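Local coordinates for pyrethroid hydrolase (Sphingobium faniae, PDB 5Y5R), which hydrolyses pyrethroid pesticides, cleaving the carboxylic ester of compounds such as cypermethrin and permethrin into an alcohol and a cyclopropanecarboxylic acid, at residues E55-P60 and Q172-V177; G97-T102 and A245-A250; I192-I197 and K215-P220. One frame throughout, in Å; residues are numbered along the deposited sequence.

Interaction 1: residues E55-P60 and Q172-V177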
loop_
_atom_site.group_PDB
_atom_site.type_symbol
_atom_site.label_atom_id
_atom_site.label_comp_id
_atom_site.label_asym_id
_atom_site.label_seq_id
_atom_site.Cartn_x
_atom_site.Cartn_y
_atom_site.Cartn_z
ATOM N N GLU A 55 -11.152 -10.655 2.483
ATOM C CA GLU A 55 -12.440 -10.115 2.081
ATOM C C GLU A 55 -12.952 -9.169 3.147
ATOM O O GLU A 55 -13.500 -8.105 2.837
ATOM C CB GLU A 55 -13.461 -11.245 1.860
ATOM C CG GLU A 55 -14.846 -10.749 1.360
ATOM C CD GLU A 55 -15.698 -10.090 2.452
ATOM O OE1 GLU A 55 -15.506 -10.451 3.636
ATOM O OE2 GLU A 55 -16.494 -9.153 2.140
ATOM N N HIS A 56 -12.746 -9.542 4.417
ATOM C CA HIS A 56 -13.121 -8.699 5.546
ATOM C C HIS A 56 -12.220 -7.482 5.659
ATOM O O HIS A 56 -12.698 -6.366 5.892
ATOM C CB HIS A 56 -13.045 -9.507 6.839
ATOM C CG HIS A 56 -13.534 -8.760 8.037
ATOM N ND1 HIS A 56 -13.096 -9.041 9.313
ATOM C CD2 HIS A 56 -14.429 -7.751 8.157
ATOM C CE1 HIS A 56 -13.694 -8.233 10.169
ATOM N NE2 HIS A 56 -14.509 -7.440 9.492
ATOM N N TYR A 57 -10.897 -7.702 5.571
ATOM C CA TYR A 57 -9.926 -6.614 5.679
ATOM C C TYR A 57 -10.186 -5.535 4.628
ATOM O O TYR A 57 -10.100 -4.341 4.927
ATOM C CB TYR A 57 -8.494 -7.176 5.519
ATOM C CG TYR A 57 -7.358 -6.265 5.965
ATOM C CD1 TYR A 57 -7.313 -5.764 7.263
ATOM C CD2 TYR A 57 -6.285 -5.965 5.119
ATOM C CE1 TYR A 57 -6.302 -4.948 7.675
ATOM C CE2 TYR A 57 -5.240 -5.140 5.555
ATOM C CZ TYR A 57 -5.270 -4.628 6.819
ATOM O OH TYR A 57 -4.227 -3.838 7.269
ATOM N N THR A 58 -10.504 -5.937 3.395
ATOM C CA THR A 58 -10.585 -5.006 2.278
ATOM C C THR A 58 -12.003 -4.493 2.047
ATOM O O THR A 58 -12.248 -3.775 1.065
ATOM C CB THR A 58 -10.062 -5.667 0.996
ATOM O OG1 THR A 58 -10.662 -6.956 0.792
ATOM C CG2 THR A 58 -8.567 -5.891 1.125
ATOM N N ARG A 59 -12.929 -4.803 2.951
ATOM C CA ARG A 59 -14.335 -4.517 2.675
ATOM C C ARG A 59 -14.661 -3.024 2.659
ATOM O O ARG A 59 -15.517 -2.606 1.865
ATOM C CB ARG A 59 -15.216 -5.264 3.697
ATOM C CG ARG A 59 -16.719 -5.236 3.406
ATOM C CD ARG A 59 -17.401 -6.465 3.995
ATOM N NE ARG A 59 -17.443 -6.526 5.456
ATOM C CZ ARG A 59 -17.560 -7.667 6.138
ATOM N NH1 ARG A 59 -17.610 -8.836 5.484
ATOM N NH2 ARG A 59 -17.603 -7.649 7.468
ATOM N N PRO A 60 -13.979 -2.174 3.432
ATOM C CA PRO A 60 -14.201 -0.733 3.248
ATOM C C PRO A 60 -13.916 -0.229 1.842
ATOM O O PRO A 60 -14.522 0.760 1.433
ATOM C CB PRO A 60 -13.267 -0.099 4.285
ATOM C CG PRO A 60 -13.162 -1.112 5.353
ATOM C CD PRO A 60 -13.261 -2.449 4.695
ATOM N N GLN A 172 -2.044 1.014 16.773
ATOM C CA GLN A 172 -1.111 0.389 17.705
ATOM C C GLN A 172 -0.751 -1.040 17.330
ATOM O O GLN A 172 0.372 -1.468 17.626
ATOM C CB GLN A 172 -1.698 0.376 19.129
ATOM C CG GLN A 172 -1.712 1.743 19.798
ATOM C CD GLN A 172 -0.340 2.413 19.826
ATOM O OE1 GLN A 172 0.514 2.059 20.653
ATOM N NE2 GLN A 172 -0.113 3.357 18.921
ATOM N N THR A 173 -1.705 -1.811 16.790
ATOM C CA THR A 173 -1.515 -3.228 16.493
ATOM C C THR A 173 -2.100 -3.621 15.136
ATOM O O THR A 173 -3.282 -3.389 14.863
ATOM C CB THR A 173 -2.122 -4.123 17.598
ATOM O OG1 THR A 173 -1.565 -3.772 18.870
ATOM C CG2 THR A 173 -1.763 -5.568 17.342
ATOM N N GLN A 174 -1.280 -4.296 14.330
ATOM C CA GLN A 174 -1.584 -4.669 12.957
ATOM C C GLN A 174 -1.882 -6.160 12.845
ATOM O O GLN A 174 -1.154 -6.975 13.420
ATOM C CB GLN A 174 -0.384 -4.351 12.067
ATOM C CG GLN A 174 -0.486 -5.065 10.749
ATOM C CD GLN A 174 -1.420 -4.338 9.805
ATOM O OE1 GLN A 174 -1.467 -3.101 9.787
ATOM N NE2 GLN A 174 -2.232 -5.093 9.093
ATOM N N SER A 175 -2.876 -6.530 12.032
ATOM C CA SER A 175 -3.202 -7.940 11.808
ATOM C C SER A 175 -2.201 -8.605 10.860
ATOM O O SER A 175 -1.720 -7.997 9.908
ATOM C CB SER A 175 -4.602 -8.089 11.226
ATOM O OG SER A 175 -4.820 -9.428 10.794
ATOM N N THR A 176 -1.863 -9.859 11.139
ATOM C CA THR A 176 -0.924 -10.559 10.264
ATOM C C THR A 176 -1.612 -11.171 9.047
ATOM O O THR A 176 -0.932 -11.755 8.190
ATOM C CB THR A 176 -0.162 -11.614 11.066
ATOM O OG1 THR A 176 -1.100 -12.557 11.588
ATOM C CG2 THR A 176 0.657 -10.977 12.195
ATOM N N VAL A 177 -2.928 -10.951 8.933
ATOM C CA VAL A 177 -3.715 -11.554 7.853
ATOM C C VAL A 177 -3.192 -11.231 6.458
ATOM O O VAL A 177 -3.147 -12.145 5.621
ATOM C CB VAL A 177 -5.201 -11.173 8.014
ATOM C CG1 VAL A 177 -5.975 -11.382 6.698
ATOM C CG2 VAL A 177 -5.846 -11.984 9.125
#
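Y57 keeps its ring trans to the backbone nitrogen (chi1 -164°), which sends it out from the end of helix 54-57, and Q174, extended at chi1 but bent at chi2 (80°), turns its amide to meet the hydroxyl. Q174 NE2 donates to Y57 OH at 3.0 Å in an almost straight bond, the oxygen lying in the amide plane. Ring and amide planes stand 83° apart, and the two side chains cross at about a right angle. The other N-H of Q174 NE2 reaches S175 O, 3.1 Å away and on a lone pair, while Q174 OE1 accepts from the backbone N of L13; three bonds thus fix the rotation of the amide. In this alpha/beta hydrolase the contact ties helix 54-57, which follows strand 32-34, to strand 174-175 of the small antiparallel sheet, with the bound pyrethroid about 6 Å from the Q174 side chain. A leucine in place of Q174 would probably leave L13 N without its acceptor and Y57 OH without this donor. Y57 OH is also hydrogen-bonded to H41 NE2, whose ring meets that of Y57.

Interaction 2: residues G97-T102 and A245-A250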
loop_
_atom_site.group_PDB
_atom_site.type_symbol
_atom_site.label_atom_id
_atom_site.label_comp_id
_atom_site.label_asym_id
_atom_site.label_seq_id
_atom_site.Cartn_x
_atom_site.Cartn_y
_atom_site.Cartn_z
ATOM N N GLY A 97 -7.080 0.500 -12.981
ATOM C CA GLY A 97 -5.641 0.626 -12.841
ATOM C C GLY A 97 -5.159 0.285 -11.447
ATOM O O GLY A 97 -5.875 0.473 -10.457
ATOM N N LEU A 98 -3.925 -0.204 -11.369
ATOM C CA LEU A 98 -3.303 -0.571 -10.095
ATOM C C LEU A 98 -1.994 0.183 -9.916
ATOM O O LEU A 98 -1.118 0.137 -10.782
ATOM C CB LEU A 98 -3.040 -2.082 -10.015
ATOM C CG LEU A 98 -4.291 -2.964 -9.945
ATOM C CD1 LEU A 98 -3.913 -4.434 -10.037
ATOM C CD2 LEU A 98 -5.109 -2.706 -8.668
ATOM N N ILE A 99 -1.844 0.850 -8.782
ATOM C CA ILE A 99 -0.633 1.591 -8.481
ATOM C C ILE A 99 0.003 1.004 -7.230
ATOM O O ILE A 99 -0.607 1.036 -6.156
ATOM C CB ILE A 99 -0.933 3.076 -8.266
ATOM C CG1 ILE A 99 -1.613 3.688 -9.495
ATOM C CG2 ILE A 99 0.350 3.823 -7.956
ATOM C CD1 ILE A 99 -1.909 5.129 -9.291
ATOM N N TYR A 100 1.246 0.541 -7.348
ATOM C CA TYR A 100 2.002 -0.023 -6.228
ATOM C C TYR A 100 3.077 0.978 -5.809
ATOM O O TYR A 100 4.105 1.114 -6.483
ATOM C CB TYR A 100 2.612 -1.379 -6.603
ATOM C CG TYR A 100 1.607 -2.452 -6.913
ATOM C CD1 TYR A 100 1.009 -2.535 -8.167
ATOM C CD2 TYR A 100 1.239 -3.370 -5.961
ATOM C CE1 TYR A 100 0.102 -3.512 -8.476
ATOM C CE2 TYR A 100 0.320 -4.343 -6.248
ATOM C CZ TYR A 100 -0.263 -4.407 -7.507
ATOM O OH TYR A 100 -1.165 -5.407 -7.805
ATOM N N LEU A 101 2.865 1.647 -4.681
ATOM C CA LEU A 101 3.748 2.702 -4.188
ATOM C C LEU A 101 4.685 2.119 -3.135
ATOM O O LEU A 101 4.323 2.013 -1.953
ATOM C CB LEU A 101 2.931 3.880 -3.638
ATOM C CG LEU A 101 3.710 5.006 -2.954
ATOM C CD1 LEU A 101 4.814 5.619 -3.845
ATOM C CD2 LEU A 101 2.758 6.081 -2.460
ATOM N N THR A 102 5.928 1.849 -3.562
ATOM C CA THR A 102 6.946 1.072 -2.849
ATOM C C THR A 102 6.197 0.032 -2.031
ATOM O O THR A 102 6.265 -0.012 -0.793
ATOM C CB THR A 102 7.911 1.997 -2.073
ATOM O OG1 THR A 102 8.991 1.236 -1.513
ATOM C CG2 THR A 102 7.214 2.850 -0.972
ATOM N N ALA A 245 -2.138 11.082 -11.001
ATOM C CA ALA A 245 -3.185 11.638 -11.864
ATOM C C ALA A 245 -2.895 11.375 -13.352
ATOM O O ALA A 245 -3.816 11.055 -14.126
ATOM C CB ALA A 245 -3.367 13.125 -11.551
ATOM N N ASP A 246 -1.626 11.471 -13.770
ATOM C CA ASP A 246 -1.271 11.128 -15.155
ATOM C C ASP A 246 -1.615 9.677 -15.475
ATOM O O ASP A 246 -2.003 9.362 -16.602
ATOM C CB ASP A 246 0.207 11.397 -15.412
ATOM C CG ASP A 246 0.548 12.851 -15.251
ATOM O OD1 ASP A 246 -0.412 13.648 -15.236
ATOM O OD2 ASP A 246 1.741 13.205 -15.108
ATOM N N PHE A 247 -1.422 8.764 -14.509
ATOM C CA PHE A 247 -1.847 7.381 -14.691
ATOM C C PHE A 247 -3.363 7.279 -14.770
ATOM O O PHE A 247 -3.904 6.604 -15.648
ATOM C CB PHE A 247 -1.293 6.506 -13.551
ATOM C CG PHE A 247 -1.622 5.031 -13.679
ATOM C CD1 PHE A 247 -1.068 4.266 -14.695
ATOM C CD2 PHE A 247 -2.442 4.401 -12.747
ATOM C CE1 PHE A 247 -1.365 2.908 -14.813
ATOM C CE2 PHE A 247 -2.733 3.048 -12.848
ATOM C CZ PHE A 247 -2.194 2.299 -13.889
ATOM N N ALA A 248 -4.071 7.937 -13.852
ATOM C CA ALA A 248 -5.525 7.831 -13.856
ATOM C C ALA A 248 -6.113 8.361 -15.155
ATOM O O ALA A 248 -7.108 7.814 -15.650
ATOM C CB ALA A 248 -6.106 8.593 -12.677
ATOM N N ASP A 249 -5.473 9.387 -15.740
ATOM C CA ASP A 249 -5.975 10.016 -16.970
ATOM C C ASP A 249 -6.002 9.045 -18.143
ATOM O O ASP A 249 -6.821 9.201 -19.061
ATOM C CB ASP A 249 -5.109 11.218 -17.353
ATOM C CG ASP A 249 -5.309 12.439 -16.448
ATOM O OD1 ASP A 249 -6.181 12.450 -15.531
ATOM O OD2 ASP A 249 -4.521 13.393 -16.652
ATOM N N ALA A 250 -5.074 8.092 -18.172
ATOM C CA ALA A 250 -5.008 7.101 -19.238
ATOM C C ALA A 250 -4.123 5.949 -18.793
ATOM O O ALA A 250 -2.960 5.885 -19.199
ATOM C CB ALA A 250 -4.435 7.695 -20.523
#
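Strand 97-101 and helix 245-249 run nearly antiparallel, their axes 161° apart in direction and 9.6 Å apart at closest approach, with the CA atoms of G97 and A248 nearest each other at 7.3 Å. One aromatic side chain spans most of that gap. The chi1 of F247 (-177°) carries its ring off the helix and down onto the strand, and the CD2-CE2 side does the touching. I99 meets it there: I99 CG1 lies 3.4 Å from F247 CD2, and the terminal CD1 of I99 is 3.6 Å from that same ring carbon. The two side chains lie alongside, pointing opposite ways, and CG1 of I99 comes to the ring obliquely.

Farther along the ring the partner is backbone. L98 N sits at the ring edge, near its plane, 3.8 Å from F247 CE2, while G97 CA comes obliquely to within 3.8 Å of F247 CE2. G97 matters here because a side chain would point toward the helix and a beta carbon would clash with CE2; the bare backbone lets the ring settle close to the strand. No hydrogen bond crosses the contact, and the touching residues are all buried. L195 of the adjoining strand 194-199 also packs on F247, and I73 of strand 71-77 touches both I99 and A248, so the helix rests across several strands. Elsewhere on the helix, D246 and D249 form salt bridges with R29. This is plain hydrophobic packing of the C-terminal helix against one face of the central parallel sheet, the layered helix-on-sheet construction of the alpha/beta hydrolase fold.

Interaction 3: residues I192-I197 and K215-P220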
loop_
_atom_site.group_PDB
_atom_site.type_symbol
_atom_site.label_atom_id
_atom_site.label_comp_id
_atom_site.label_asym_id
_atom_site.label_seq_id
_atom_site.Cartn_x
_atom_site.Cartn_y
_atom_site.Cartn_z
ATOM N N ILE A 192 -5.436 -5.687 -16.047
ATOM C CA ILE A 192 -5.530 -4.342 -15.499
ATOM C C ILE A 192 -4.153 -3.693 -15.597
ATOM O O ILE A 192 -3.149 -4.321 -15.200
ATOM C CB ILE A 192 -6.011 -4.411 -14.054
ATOM C CG1 ILE A 192 -7.413 -5.021 -13.969
ATOM C CG2 ILE A 192 -5.951 -3.072 -13.400
ATOM C CD1 ILE A 192 -8.019 -4.964 -12.542
ATOM N N PRO A 193 -4.037 -2.486 -16.156
ATOM C CA PRO A 193 -2.729 -1.817 -16.209
ATOM C C PRO A 193 -2.154 -1.629 -14.813
ATOM O O PRO A 193 -2.861 -1.273 -13.864
ATOM C CB PRO A 193 -3.036 -0.474 -16.872
ATOM C CG PRO A 193 -4.263 -0.730 -17.699
ATOM C CD PRO A 193 -5.062 -1.780 -16.941
ATOM N N ARG A 194 -0.847 -1.830 -14.708
ATOM C CA ARG A 194 -0.143 -1.821 -13.432
ATOM C C ARG A 194 0.983 -0.802 -13.493
ATOM O O ARG A 194 1.644 -0.645 -14.533
ATOM C CB ARG A 194 0.439 -3.214 -13.107
ATOM C CG ARG A 194 -0.581 -4.316 -12.924
ATOM C CD ARG A 194 0.116 -5.686 -12.778
ATOM N NE ARG A 194 0.823 -6.108 -13.991
ATOM C CZ ARG A 194 0.267 -6.860 -14.936
ATOM N NH1 ARG A 194 -0.989 -7.259 -14.787
ATOM N NH2 ARG A 194 0.956 -7.215 -16.023
ATOM N N LEU A 195 1.131 -0.047 -12.415
ATOM C CA LEU A 195 2.226 0.903 -12.268
ATOM C C LEU A 195 2.886 0.702 -10.911
ATOM O O LEU A 195 2.192 0.611 -9.884
ATOM C CB LEU A 195 1.718 2.343 -12.434
ATOM C CG LEU A 195 2.601 3.491 -11.966
ATOM C CD1 LEU A 195 3.849 3.535 -12.822
ATOM C CD2 LEU A 195 1.816 4.801 -12.087
ATOM N N TYR A 196 4.218 0.620 -10.913
ATOM C CA TYR A 196 5.022 0.618 -9.701
ATOM C C TYR A 196 5.727 1.964 -9.567
ATOM O O TYR A 196 6.490 2.360 -10.448
ATOM C CB TYR A 196 6.061 -0.510 -9.712
ATOM C CG TYR A 196 6.531 -0.897 -8.317
ATOM C CD1 TYR A 196 7.515 -0.178 -7.661
ATOM C CD2 TYR A 196 5.955 -1.963 -7.654
ATOM C CE1 TYR A 196 7.928 -0.541 -6.374
ATOM C CE2 TYR A 196 6.354 -2.323 -6.381
ATOM C CZ TYR A 196 7.328 -1.618 -5.745
ATOM O OH TYR A 196 7.683 -2.005 -4.472
ATOM N N ILE A 197 5.491 2.652 -8.460
ATOM C CA ILE A 197 6.222 3.873 -8.125
ATOM C C ILE A 197 7.257 3.488 -7.088
ATOM O O ILE A 197 6.899 3.196 -5.941
ATOM C CB ILE A 197 5.298 4.982 -7.592
ATOM C CG1 ILE A 197 4.173 5.275 -8.583
ATOM C CG2 ILE A 197 6.112 6.246 -7.289
ATOM C CD1 ILE A 197 3.325 6.477 -8.210
ATOM N N LYS A 215 10.405 -7.566 -11.186
ATOM C CA LYS A 215 11.021 -8.543 -12.075
ATOM C C LYS A 215 10.273 -9.876 -12.066
ATOM O O LYS A 215 10.201 -10.555 -13.101
ATOM C CB LYS A 215 12.490 -8.728 -11.683
ATOM C CG LYS A 215 13.216 -9.759 -12.493
ATOM C CD LYS A 215 14.702 -9.818 -12.195
ATOM C CE LYS A 215 15.447 -10.259 -13.465
ATOM N NZ LYS A 215 15.151 -11.678 -13.807
ATOM N N GLU A 216 9.763 -10.307 -10.894
ATOM C CA GLU A 216 9.136 -11.623 -10.778
ATOM C C GLU A 216 7.629 -11.617 -11.044
ATOM O O GLU A 216 7.034 -12.696 -11.132
ATOM C CB GLU A 216 9.413 -12.211 -9.385
ATOM C CG GLU A 216 10.887 -12.575 -9.178
ATOM C CD GLU A 216 11.214 -13.238 -7.844
ATOM O OE1 GLU A 216 12.396 -13.167 -7.446
ATOM O OE2 GLU A 216 10.322 -13.745 -7.132
ATOM N N PHE A 217 6.991 -10.440 -11.203
ATOM C CA PHE A 217 5.569 -10.436 -11.536
ATOM C C PHE A 217 5.387 -10.740 -13.019
ATOM O O PHE A 217 6.109 -10.192 -13.854
ATOM C CB PHE A 217 4.919 -9.082 -11.215
ATOM C CG PHE A 217 3.405 -9.099 -11.280
ATOM C CD1 PHE A 217 2.630 -9.423 -10.166
ATOM C CD2 PHE A 217 2.753 -8.803 -12.449
ATOM C CE1 PHE A 217 1.248 -9.428 -10.252
ATOM C CE2 PHE A 217 1.381 -8.828 -12.533
ATOM C CZ PHE A 217 0.623 -9.125 -11.430
ATOM N N PRO A 218 4.413 -11.582 -13.371
ATOM C CA PRO A 218 4.245 -11.973 -14.779
ATOM C C PRO A 218 3.578 -10.872 -15.594
ATOM O O PRO A 218 2.503 -10.374 -15.244
ATOM C CB PRO A 218 3.365 -13.224 -14.689
ATOM C CG PRO A 218 2.593 -13.030 -13.448
ATOM C CD PRO A 218 3.472 -12.294 -12.485
ATOM N N GLY A 219 4.214 -10.494 -16.698
ATOM C CA GLY A 219 3.657 -9.450 -17.516
ATOM C C GLY A 219 4.256 -8.089 -17.219
ATOM O O GLY A 219 5.020 -7.897 -16.261
ATOM N N PRO A 220 3.903 -7.108 -18.049
ATOM C CA PRO A 220 4.517 -5.789 -17.928
ATOM C C PRO A 220 4.026 -5.046 -16.696
ATOM O O PRO A 220 2.880 -5.200 -16.262
ATOM C CB PRO A 220 4.080 -5.079 -19.223
ATOM C CG PRO A 220 2.760 -5.695 -19.548
ATOM C CD PRO A 220 2.843 -7.142 -19.073
HETATM O O HOH W 1 0.588 -3.589 -17.172
#
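R194 and the loop 217-220 meet within a beta-alpha-beta unit of the alpha/beta hydrolase sheet, where helix 207-216 links strand 194-199 to its parallel neighbour 222-226. The tight part centres on the buried side chains of R194 and F217. F217 CE2 lies over one face of the R194 guanidinium, offset toward its rim and 3.1 Å from R194 NE; the ring and guanidinium planes are 47° apart, so the groups are not stacked flat. R194 CD also lies against the ring, 3.4 Å from F217 CE2. The bend of R194 at chi3 (-66°) turns NE and the guanidinium toward F217 and P220. R194 NH2 then donates to P220 O at 2.8 Å, a bent bond (137°) tilted from the carbonyl plane, with a weak second one from NE. R194 NH1 is held separately by L190 O.

The solvent side, formed by the exposed P218, G219 and P220, is looser. P220 CD is 3.6 Å from R194 NH2, and G219 passes the guanidinium edge without a side chain, where a beta carbon would clash with NH2. On the guanidinium face opposite F217, a water donates to P220 O at 2.9 Å and weakly accepts from R194 N.

Overall arrangement
Interactions 2 and 3 belong to the same parallel sheet, with centres 12 Å apart, and join through its neighbouring strands 95-101 and 194-199: Y100 N and L98 O probably hydrogen-bond to L195 O and N, respectively, and Y100 packs on Y196. Interaction 1 stands apart, its centre 23 Å from interaction 2 and 24 Å from interaction 3, and it lies across the chain's centre from interaction 2. Along the sequence, interaction 1 is complete before interaction 3 starts, whereas the segments of interactions 1 and 2 alternate; both segments of interaction 3 fall between those of interaction 2. Interactions 2 and 3 thus join the C-terminal helix and the 194-226 unit to the core sheet, while interaction 1 lies beside the bound pyrethroid.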